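Local atomic coordinates of methyltransferase (Thermus thermophilus, PDB entry 1WS6), a protein that probably transfers a methyl group from S-adenosylmethionine to a nucleic acid base, perhaps a guanine of ribosomal RNA as in related enzymes. Residues R21-V25 / R26-A30; V93-V97 / E98-P102; A117-Y120 / A121-L124. All blocks are in the same frame, centred on the assembly; numbering follows the deposited sequence.

Interaction 1. Residues R21-V25 / R26-A30; sequences RPSPV and RLRKA
The P24 ring runs alongside L27, both side chains heading in one direction, just past R26, whose own side chain packs on Y161. P24 CG comes to 3.3 Å from L27 CB. CG of L27 stands anti to its backbone N (chi1 177°), which carries it along the proline ring as well. The L27 N-H makes only a weak bond back to P24 O; the firmer one comes from R28 N, 3.1 Å from P24 O and nearly straight at 174°. P24 is the N-cap residue of helix 25-38; its carbonyl takes the first i to i+4 helical bond, while its ring has no acceptor to cap the other N-H groups of the first turn. The aliphatic part of R28 runs past the serine, S23 OG being 3.6 Å from R28 CG, and the chain bends at chi3. V25 CG2 then sits at the edge of the guanidinium, in its plane, 3.6 Å from R28 NH2. NH1 reaches R3 O in a hydrogen bond and has a long, weak ion pair with E58. Were R28 an alanine, R3 O would probably lose this donor, and S23 OG and V25 CG2 the side chain packed against them. K29 closes the next turn, its N 2.9 Å from V25 O. Around this helix start, L5 touches R28 and K29, strand 157-161 meets R26 and L27 through Y161, and strand 164-170 brings N164 to P24 and L166 to L27.

Interaction 2. Residues V93-V97 / E98-P102; sequences VALPV and EVFLP
L95 and F100 stand roughly perpendicular to each other, with L95 CD1 tight against F100 CB at 3.2 Å. The leucine gets there from the crowded position, its CG lying between the backbone N and the carbonyl carbon (chi1 51°), which folds the branch back over the start of helix 97-106. V93, at the end of strand 91-93, is also set nearly square to the phenylalanine: its CG1 is 4.0 Å from F100 CD1. Both methyls meet F100 at a slant to its ring, and the ring itself reaches V69 and L46 of the central sheet. The other two pairs are set at a slant to each other. P96 CG lies 3.3 Å from V99 CG2, while V97 CG1 meets L101 CG at 3.9 Å one helical turn on. V97 is buried against V69, P48 and F49, so the helix begins pressed on the sheet. The backbone ties the turn together. P96 O accepts from two donors: F100 N, in the carbonyl plane, and V99 N, 3.0 Å away and above that plane. L101 N bonds V97 O at 3.1 Å, almost straight. Every side-chain pair here is apolar, and P96, in the N-cap position, has no polar side-chain atom to cap with. On the polar side the first turn rests on the backbone carbonyls of P96 and V97, while the apolar contacts of V97, F100 and L101 probably help set how the helix lies against the sheet in this Rossmann-like beta-alpha unit.

Interaction 3. Residues A117-Y120 / A121-L124; sequences APPY and AMDL
The ring of Y120 is met obliquely by L124 CD1. The methyl is nearest to CD2 of the ring, at 3.3 Å, and lies 3.9 Å from CE2 of Y120. Elsewhere round the tyrosine, P148 packs on the side chain, the poorly ordered R21 probably does too, and the OH makes weak hydrogen bonds to N164 and Q146. CG of L124 stands anti to its own carbonyl carbon (chi1 -50°), and from there the isobutyl group folds back toward P119, bringing CD2 to 3.7 Å from P119 O. The P119 ring has a different neighbour: the selenium of M122, a selenomethionine, rests 3.5 Å from P119 CG. The type I beta turn from P119 to M122 brings the two side chains to the same place, closed by M122 N to P119 O at 2.9 Å and 168°. Beyond it, D123 centres an inverse gamma turn and its OD2 bonds A126 N at the start of helix 126-134. APPY corresponds to the (D/N)PPY motif of related base methyltransferases, with A117 where those enzymes carry Asp or Asn; by analogy it probably lies near the active site. Within this loop a single firm backbone bond shapes the turn, and packing by L124 and P148, together with the weak hydroxyl bonds, probably holds the tyrosine ring.

Along the chain the three contacts follow in series, each a local turn leading into a helix of one Rossmann-like domain. Interactions 2 and 3 both leave C-terminal ends of parallel strands of the central sheet, 91-93 and 111-116; their centres are 16 Å apart, nearest atoms about 7 Å. Interactions 1 and 3 also have centres 16 Å apart and touch, R21 NH1 lying 3.3 Å from Y120 CE1, though R21 is poorly ordered and that contact uncertain; N164 touches both. Interactions 1 and 2 stand 24 Å apart between centres, on opposite sides of the chain's centre. Interaction 3 thus touches interaction 1 and shares F49 with interaction 2; relatives suggest it lies beside the active site.

Interaction 1. Residues R21-V25 / R26-A30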
ATOM      1  N   ARG A  21      -6.679   5.536 -10.419  1.00 76.32           N
ATOM      2  CA  ARG A  21      -7.147   4.314 -11.070  1.00 76.49           C
ATOM      3  C   ARG A  21      -8.665   4.113 -11.006  1.00 75.54           C
ATOM      4  O   ARG A  21      -9.309   3.874 -12.029  1.00 75.67           O
ATOM      5  CB  ARG A  21      -6.432   3.095 -10.468  1.00 77.68           C
ATOM      6  CG  ARG A  21      -7.237   1.801 -10.529  1.00 79.53           C
ATOM      7  CD  ARG A  21      -6.537   0.736 -11.346  1.00 80.55           C
ATOM      8  NE  ARG A  21      -6.253   1.202 -12.696  1.00 82.09           N
ATOM      9  CZ  ARG A  21      -5.863   0.412 -13.690  1.00 83.55           C
ATOM     10  NH1 ARG A  21      -5.715  -0.889 -13.482  1.00 84.22           N
ATOM     11  NH2 ARG A  21      -5.618   0.922 -14.891  1.00 84.35           N
ATOM     12  N   PRO A  22      -9.260   4.200  -9.804  1.00 74.46           N
ATOM     13  CA  PRO A  22      -8.623   4.468  -8.506  1.00 72.74           C
ATOM     14  C   PRO A  22      -7.942   3.242  -7.883  1.00 70.93           C
ATOM     15  O   PRO A  22      -6.758   3.291  -7.540  1.00 71.27           O
ATOM     16  CB  PRO A  22      -9.785   4.982  -7.663  1.00 73.74           C
ATOM     17  CG  PRO A  22     -10.940   4.169  -8.186  1.00 75.00           C
ATOM     18  CD  PRO A  22     -10.729   4.231  -9.685  1.00 74.49           C
ATOM     19  N   SER A  23      -8.692   2.150  -7.749  1.00 67.52           N
ATOM     20  CA  SER A  23      -8.184   0.903  -7.168  1.00 63.96           C
ATOM     21  C   SER A  23      -9.333  -0.088  -6.996  1.00 60.05           C
ATOM     22  O   SER A  23     -10.186   0.072  -6.123  1.00 60.72           O
ATOM     23  CB  SER A  23      -7.529   1.166  -5.805  1.00 64.75           C
ATOM     24  OG  SER A  23      -7.160  -0.049  -5.173  1.00 63.66           O
ATOM     25  N   PRO A  24      -9.352  -1.139  -7.821  1.00 55.75           N
ATOM     26  CA  PRO A  24     -10.370  -2.193  -7.820  1.00 52.15           C
ATOM     27  C   PRO A  24     -10.823  -2.664  -6.441  1.00 48.25           C
ATOM     28  O   PRO A  24     -10.009  -3.029  -5.595  1.00 47.34           O
ATOM     29  CB  PRO A  24      -9.717  -3.308  -8.636  1.00 53.03           C
ATOM     30  CG  PRO A  24      -8.244  -3.049  -8.460  1.00 54.44           C
ATOM     31  CD  PRO A  24      -8.170  -1.560  -8.587  1.00 55.01           C
ATOM     32  N   VAL A  25     -12.135  -2.656  -6.234  1.00 44.28           N
ATOM     33  CA  VAL A  25     -12.721  -3.074  -4.973  1.00 39.93           C
ATOM     34  C   VAL A  25     -12.531  -4.550  -4.651  1.00 37.56           C
ATOM     35  O   VAL A  25     -12.218  -4.883  -3.509  1.00 36.84           O
ATOM     36  CB  VAL A  25     -14.227  -2.743  -4.918  1.00 39.75           C
ATOM     37  CG1 VAL A  25     -14.860  -3.400  -3.709  1.00 38.76           C
ATOM     38  CG2 VAL A  25     -14.414  -1.243  -4.826  1.00 40.33           C
ATOM     39  N   ARG A  26     -12.713  -5.450  -5.616  1.00 34.62           N
ATOM     40  CA  ARG A  26     -12.523  -6.852  -5.271  1.00 34.55           C
ATOM     41  C   ARG A  26     -11.056  -7.162  -5.004  1.00 32.90           C
ATOM     42  O   ARG A  26     -10.729  -8.122  -4.309  1.00 31.51           O
ATOM     43  CB  ARG A  26     -13.121  -7.792  -6.326  1.00 36.33           C
ATOM     44  CG  ARG A  26     -12.837  -7.479  -7.771  1.00 40.05           C
ATOM     45  CD  ARG A  26     -13.854  -8.229  -8.667  1.00 40.95           C
ATOM     46  NE  ARG A  26     -13.859  -9.678  -8.445  1.00 38.92           N
ATOM     47  CZ  ARG A  26     -12.965 -10.528  -8.951  1.00 37.75           C
ATOM     48  NH1 ARG A  26     -11.980 -10.089  -9.724  1.00 34.66           N
ATOM     49  NH2 ARG A  26     -13.055 -11.825  -8.683  1.00 36.73           N
ATOM     50  N   LEU A  27     -10.183  -6.315  -5.536  1.00 31.11           N
ATOM     51  CA  LEU A  27      -8.747  -6.438  -5.337  1.00 29.69           C
ATOM     52  C   LEU A  27      -8.471  -6.125  -3.858  1.00 28.57           C
ATOM     53  O   LEU A  27      -7.998  -6.981  -3.109  1.00 26.70           O
ATOM     54  CB  LEU A  27      -8.032  -5.424  -6.237  1.00 31.38           C
ATOM     55  CG  LEU A  27      -6.515  -5.204  -6.277  1.00 32.45           C
ATOM     56  CD1 LEU A  27      -5.980  -4.811  -4.900  1.00 31.21           C
ATOM     57  CD2 LEU A  27      -5.847  -6.445  -6.784  1.00 32.60           C
ATOM     58  N   ARG A  28      -8.779  -4.897  -3.446  1.00 25.92           N
ATOM     59  CA  ARG A  28      -8.564  -4.483  -2.064  1.00 25.92           C
ATOM     60  C   ARG A  28      -9.223  -5.439  -1.088  1.00 25.13           C
ATOM     61  O   ARG A  28      -8.609  -5.863  -0.103  1.00 25.48           O
ATOM     62  CB  ARG A  28      -9.119  -3.081  -1.813  1.00 27.30           C
ATOM     63  CG  ARG A  28      -8.297  -1.958  -2.393  1.00 29.78           C
ATOM     64  CD  ARG A  28      -8.894  -0.616  -2.010  1.00 33.73           C
ATOM     65  NE  ARG A  28     -10.291  -0.486  -2.425  1.00 35.73           N
ATOM     66  CZ  ARG A  28     -11.215   0.138  -1.704  1.00 36.28           C
ATOM     67  NH1 ARG A  28     -10.880   0.684  -0.540  1.00 38.19           N
ATOM     68  NH2 ARG A  28     -12.471   0.208  -2.128  1.00 38.48           N
ATOM     69  N   LYS A  29     -10.480  -5.766  -1.361  1.00 23.30           N
ATOM     70  CA  LYS A  29     -11.223  -6.672  -0.502  1.00 22.63           C
ATOM     71  C   LYS A  29     -10.538  -8.027  -0.396  1.00 21.54           C
ATOM     72  O   LYS A  29     -10.517  -8.627   0.679  1.00 20.06           O
ATOM     73  CB  LYS A  29     -12.648  -6.868  -1.024  1.00 23.85           C
ATOM     74  CG  LYS A  29     -13.477  -7.797  -0.166  1.00 23.58           C
ATOM     75  CD  LYS A  29     -14.901  -7.914  -0.677  1.00 28.86           C
ATOM     76  CE  LYS A  29     -15.799  -8.643   0.340  1.00 29.84           C
ATOM     77  NZ  LYS A  29     -15.362 -10.045   0.602  1.00 29.03           N
ATOM     78  N   ALA A  30      -9.979  -8.515  -1.500  1.00 20.88           N
ATOM     79  CA  ALA A  30      -9.316  -9.820  -1.468  1.00 21.64           C
ATOM     80  C   ALA A  30      -7.989  -9.744  -0.729  1.00 20.68           C
ATOM     81  O   ALA A  30      -7.691 -10.591   0.111  1.00 22.64           O
ATOM     82  CB  ALA A  30      -9.098 -10.358  -2.890  1.00 20.80           C
TER

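Interaction 2. Residues V93-V97 / E98-P102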
ATOM      1  N   VAL A  93       4.169  10.458   5.245  1.00 20.24           N
ATOM      2  CA  VAL A  93       5.506  10.909   4.895  1.00 18.76           C
ATOM      3  C   VAL A  93       5.466  11.491   3.482  1.00 21.73           C
ATOM      4  O   VAL A  93       5.355  10.758   2.490  1.00 24.24           O
ATOM      5  CB  VAL A  93       6.486   9.742   4.955  1.00 18.60           C
ATOM      6  CG1 VAL A  93       7.902  10.236   4.786  1.00 18.39           C
ATOM      7  CG2 VAL A  93       6.333   9.027   6.278  1.00 19.75           C
ATOM      8  N   ALA A  94       5.548  12.814   3.395  1.00 19.79           N
ATOM      9  CA  ALA A  94       5.479  13.505   2.117  1.00 20.90           C
ATOM     10  C   ALA A  94       6.803  13.651   1.394  1.00 22.77           C
ATOM     11  O   ALA A  94       7.458  14.691   1.472  1.00 23.84           O
ATOM     12  CB  ALA A  94       4.846  14.881   2.306  1.00 19.78           C
ATOM     13  N   LEU A  95       7.182  12.615   0.662  1.00 23.32           N
ATOM     14  CA  LEU A  95       8.417  12.655  -0.097  1.00 23.16           C
ATOM     15  C   LEU A  95       8.477  11.481  -1.056  1.00 21.60           C
ATOM     16  O   LEU A  95       7.750  10.497  -0.901  1.00 19.50           O
ATOM     17  CB  LEU A  95       9.615  12.656   0.852  1.00 23.75           C
ATOM     18  CG  LEU A  95       9.643  11.584   1.931  1.00 24.43           C
ATOM     19  CD1 LEU A  95      10.103  10.286   1.326  1.00 24.12           C
ATOM     20  CD2 LEU A  95      10.582  12.002   3.047  1.00 27.82           C
ATOM     21  N   PRO A  96       9.332  11.586  -2.081  1.00 20.56           N
ATOM     22  CA  PRO A  96       9.505  10.543  -3.088  1.00 20.18           C
ATOM     23  C   PRO A  96       9.938   9.223  -2.467  1.00 20.76           C
ATOM     24  O   PRO A  96      10.717   9.191  -1.514  1.00 20.58           O
ATOM     25  CB  PRO A  96      10.549  11.142  -4.031  1.00 20.03           C
ATOM     26  CG  PRO A  96      11.319  12.061  -3.162  1.00 22.03           C
ATOM     27  CD  PRO A  96      10.248  12.710  -2.325  1.00 21.37           C
ATOM     28  N   VAL A  97       9.412   8.132  -3.006  1.00 20.35           N
ATOM     29  CA  VAL A  97       9.732   6.808  -2.501  1.00 21.30           C
ATOM     30  C   VAL A  97      11.230   6.519  -2.583  1.00 23.22           C
ATOM     31  O   VAL A  97      11.784   5.828  -1.726  1.00 22.76           O
ATOM     32  CB  VAL A  97       8.960   5.745  -3.294  1.00 20.92           C
ATOM     33  CG1 VAL A  97       9.314   4.351  -2.807  1.00 19.54           C
ATOM     34  CG2 VAL A  97       7.466   6.017  -3.165  1.00 21.82           C
ATOM     35  N   GLU A  98      11.877   7.061  -3.613  1.00 23.91           N
ATOM     36  CA  GLU A  98      13.307   6.859  -3.829  1.00 24.64           C
ATOM     37  C   GLU A  98      14.171   7.513  -2.742  1.00 23.05           C
ATOM     38  O   GLU A  98      15.360   7.211  -2.613  1.00 21.60           O
ATOM     39  CB  GLU A  98      13.696   7.392  -5.210  1.00 26.79           C
ATOM     40  CG  GLU A  98      13.280   8.848  -5.452  1.00 32.71           C
ATOM     41  CD  GLU A  98      13.831   9.416  -6.754  1.00 35.29           C
ATOM     42  OE1 GLU A  98      13.357   9.021  -7.844  1.00 36.34           O
ATOM     43  OE2 GLU A  98      14.752  10.258  -6.681  1.00 37.61           O
ATOM     44  N   VAL A  99      13.580   8.422  -1.974  1.00 20.65           N
ATOM     45  CA  VAL A  99      14.315   9.073  -0.899  1.00 19.04           C
ATOM     46  C   VAL A  99      13.962   8.360   0.399  1.00 18.95           C
ATOM     47  O   VAL A  99      14.824   8.099   1.236  1.00 20.41           O
ATOM     48  CB  VAL A  99      13.946  10.574  -0.749  1.00 19.03           C
ATOM     49  CG1 VAL A  99      14.631  11.152   0.496  1.00 14.70           C
ATOM     50  CG2 VAL A  99      14.359  11.352  -1.991  1.00 13.41           C
ATOM     51  N   PHE A 100      12.687   8.025   0.546  1.00 18.69           N
ATOM     52  CA  PHE A 100      12.201   7.352   1.748  1.00 19.13           C
ATOM     53  C   PHE A 100      12.865   6.010   2.046  1.00 19.82           C
ATOM     54  O   PHE A 100      13.315   5.773   3.166  1.00 19.87           O
ATOM     55  CB  PHE A 100      10.687   7.127   1.672  1.00 14.08           C
ATOM     56  CG  PHE A 100      10.151   6.287   2.794  1.00 13.01           C
ATOM     57  CD1 PHE A 100       9.849   6.857   4.025  1.00 14.61           C
ATOM     58  CD2 PHE A 100       9.972   4.921   2.631  1.00 11.68           C
ATOM     59  CE1 PHE A 100       9.378   6.080   5.070  1.00 14.60           C
ATOM     60  CE2 PHE A 100       9.505   4.135   3.667  1.00 10.93           C
ATOM     61  CZ  PHE A 100       9.205   4.713   4.892  1.00 14.80           C
ATOM     62  N   LEU A 101      12.900   5.124   1.058  1.00 20.56           N
ATOM     63  CA  LEU A 101      13.488   3.806   1.256  1.00 23.30           C
ATOM     64  C   LEU A 101      14.878   3.844   1.891  1.00 25.34           C
ATOM     65  O   LEU A 101      15.107   3.219   2.927  1.00 26.67           O
ATOM     66  CB  LEU A 101      13.535   3.040  -0.069  1.00 20.94           C
ATOM     67  CG  LEU A 101      12.164   2.767  -0.695  1.00 22.73           C
ATOM     68  CD1 LEU A 101      12.342   1.916  -1.953  1.00 17.62           C
ATOM     69  CD2 LEU A 101      11.256   2.061   0.318  1.00 18.69           C
ATOM     70  N   PRO A 102      15.823   4.580   1.283  1.00 26.36           N
ATOM     71  CA  PRO A 102      17.176   4.654   1.842  1.00 25.95           C
ATOM     72  C   PRO A 102      17.137   5.103   3.291  1.00 25.71           C
ATOM     73  O   PRO A 102      17.706   4.463   4.170  1.00 27.35           O
ATOM     74  CB  PRO A 102      17.871   5.683   0.952  1.00 25.79           C
ATOM     75  CG  PRO A 102      17.129   5.590  -0.339  1.00 28.73           C
ATOM     76  CD  PRO A 102      15.695   5.442   0.096  1.00 28.08           C
TER

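Interaction 3. Residues A117-Y120 / A121-L124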
ATOM      1  N   ALA A 117       1.537   0.013  -5.154  1.00 23.27           N
ATOM      2  CA  ALA A 117       0.715   0.106  -6.350  1.00 22.54           C
ATOM      3  C   ALA A 117       1.026   1.434  -7.042  1.00 22.58           C
ATOM      4  O   ALA A 117       0.218   2.367  -7.041  1.00 22.93           O
ATOM      5  CB  ALA A 117      -0.765   0.026  -5.982  1.00 21.35           C
ATOM      6  N   PRO A 118       2.217   1.536  -7.638  1.00 21.88           N
ATOM      7  CA  PRO A 118       2.620   2.760  -8.328  1.00 22.47           C
ATOM      8  C   PRO A 118       1.889   2.945  -9.651  1.00 23.16           C
ATOM      9  O   PRO A 118       1.330   1.997 -10.195  1.00 23.30           O
ATOM     10  CB  PRO A 118       4.121   2.569  -8.509  1.00 22.57           C
ATOM     11  CG  PRO A 118       4.256   1.100  -8.688  1.00 21.79           C
ATOM     12  CD  PRO A 118       3.276   0.511  -7.700  1.00 23.32           C
ATOM     13  N   PRO A 119       1.860   4.182 -10.171  1.00 24.48           N
ATOM     14  CA  PRO A 119       1.179   4.417 -11.445  1.00 24.77           C
ATOM     15  C   PRO A 119       1.847   3.620 -12.559  1.00 25.82           C
ATOM     16  O   PRO A 119       3.047   3.729 -12.781  1.00 26.05           O
ATOM     17  CB  PRO A 119       1.296   5.931 -11.625  1.00 23.92           C
ATOM     18  CG  PRO A 119       2.520   6.282 -10.864  1.00 24.36           C
ATOM     19  CD  PRO A 119       2.396   5.439  -9.622  1.00 22.89           C
ATOM     20  N   TYR A 120       1.041   2.813 -13.241  1.00 28.60           N
ATOM     21  CA  TYR A 120       1.477   1.931 -14.322  1.00 31.80           C
ATOM     22  C   TYR A 120       2.359   2.528 -15.418  1.00 33.63           C
ATOM     23  O   TYR A 120       2.959   1.788 -16.205  1.00 34.31           O
ATOM     24  CB  TYR A 120       0.246   1.281 -14.955  1.00 31.55           C
ATOM     25  CG  TYR A 120      -0.521   0.432 -13.972  1.00 33.85           C
ATOM     26  CD1 TYR A 120      -1.755  -0.114 -14.297  1.00 33.58           C
ATOM     27  CD2 TYR A 120       0.005   0.166 -12.712  1.00 33.79           C
ATOM     28  CE1 TYR A 120      -2.445  -0.908 -13.382  1.00 35.78           C
ATOM     29  CE2 TYR A 120      -0.672  -0.618 -11.801  1.00 35.30           C
ATOM     30  CZ  TYR A 120      -1.894  -1.154 -12.136  1.00 35.58           C
ATOM     31  OH  TYR A 120      -2.554  -1.935 -11.213  1.00 36.22           O
ATOM     32  N   ALA A 121       2.442   3.852 -15.473  1.00 34.25           N
ATOM     33  CA  ALA A 121       3.254   4.507 -16.487  1.00 36.60           C
ATOM     34  C   ALA A 121       4.741   4.400 -16.150  1.00 37.10           C
ATOM     35  O   ALA A 121       5.596   4.473 -17.039  1.00 37.57           O
ATOM     36  CB  ALA A 121       2.846   5.979 -16.619  1.00 37.96           C
HETATM   37  N   MSE A 122       5.043   4.230 -14.865  1.00 35.08           N
HETATM   38  CA  MSE A 122       6.425   4.109 -14.417  1.00 34.94           C
HETATM   39  C   MSE A 122       6.973   2.715 -14.712  1.00 34.26           C
HETATM   40  O   MSE A 122       6.242   1.832 -15.150  1.00 32.68           O
HETATM   41  CB  MSE A 122       6.513   4.393 -12.922  1.00 33.93           C
HETATM   42  CG  MSE A 122       6.047   5.768 -12.567  1.00 35.93           C
HETATM   43 SE   MSE A 122       6.018   6.061 -10.685  1.00 41.94          SE
HETATM   44  CE  MSE A 122       7.855   6.567 -10.362  1.00 41.75           C
ATOM     45  N   ASP A 123       8.265   2.528 -14.475  1.00 35.30           N
ATOM     46  CA  ASP A 123       8.902   1.241 -14.715  1.00 36.44           C
ATOM     47  C   ASP A 123       8.588   0.308 -13.549  1.00 36.08           C
ATOM     48  O   ASP A 123       9.401   0.128 -12.644  1.00 36.06           O
ATOM     49  CB  ASP A 123      10.421   1.428 -14.865  1.00 36.46           C
ATOM     50  CG  ASP A 123      11.145   0.143 -15.259  1.00 38.47           C
ATOM     51  OD1 ASP A 123      12.195   0.241 -15.927  1.00 38.64           O
ATOM     52  OD2 ASP A 123      10.685  -0.963 -14.897  1.00 39.50           O
ATOM     53  N   LEU A 124       7.393  -0.269 -13.565  1.00 35.94           N
ATOM     54  CA  LEU A 124       7.000  -1.184 -12.507  1.00 36.15           C
ATOM     55  C   LEU A 124       7.815  -2.444 -12.700  1.00 36.53           C
ATOM     56  O   LEU A 124       7.443  -3.324 -13.481  1.00 40.14           O
ATOM     57  CB  LEU A 124       5.522  -1.547 -12.606  1.00 36.20           C
ATOM     58  CG  LEU A 124       4.499  -0.431 -12.752  1.00 37.64           C
ATOM     59  CD1 LEU A 124       3.114  -1.015 -12.517  1.00 38.56           C
ATOM     60  CD2 LEU A 124       4.789   0.674 -11.762  1.00 38.39           C
TER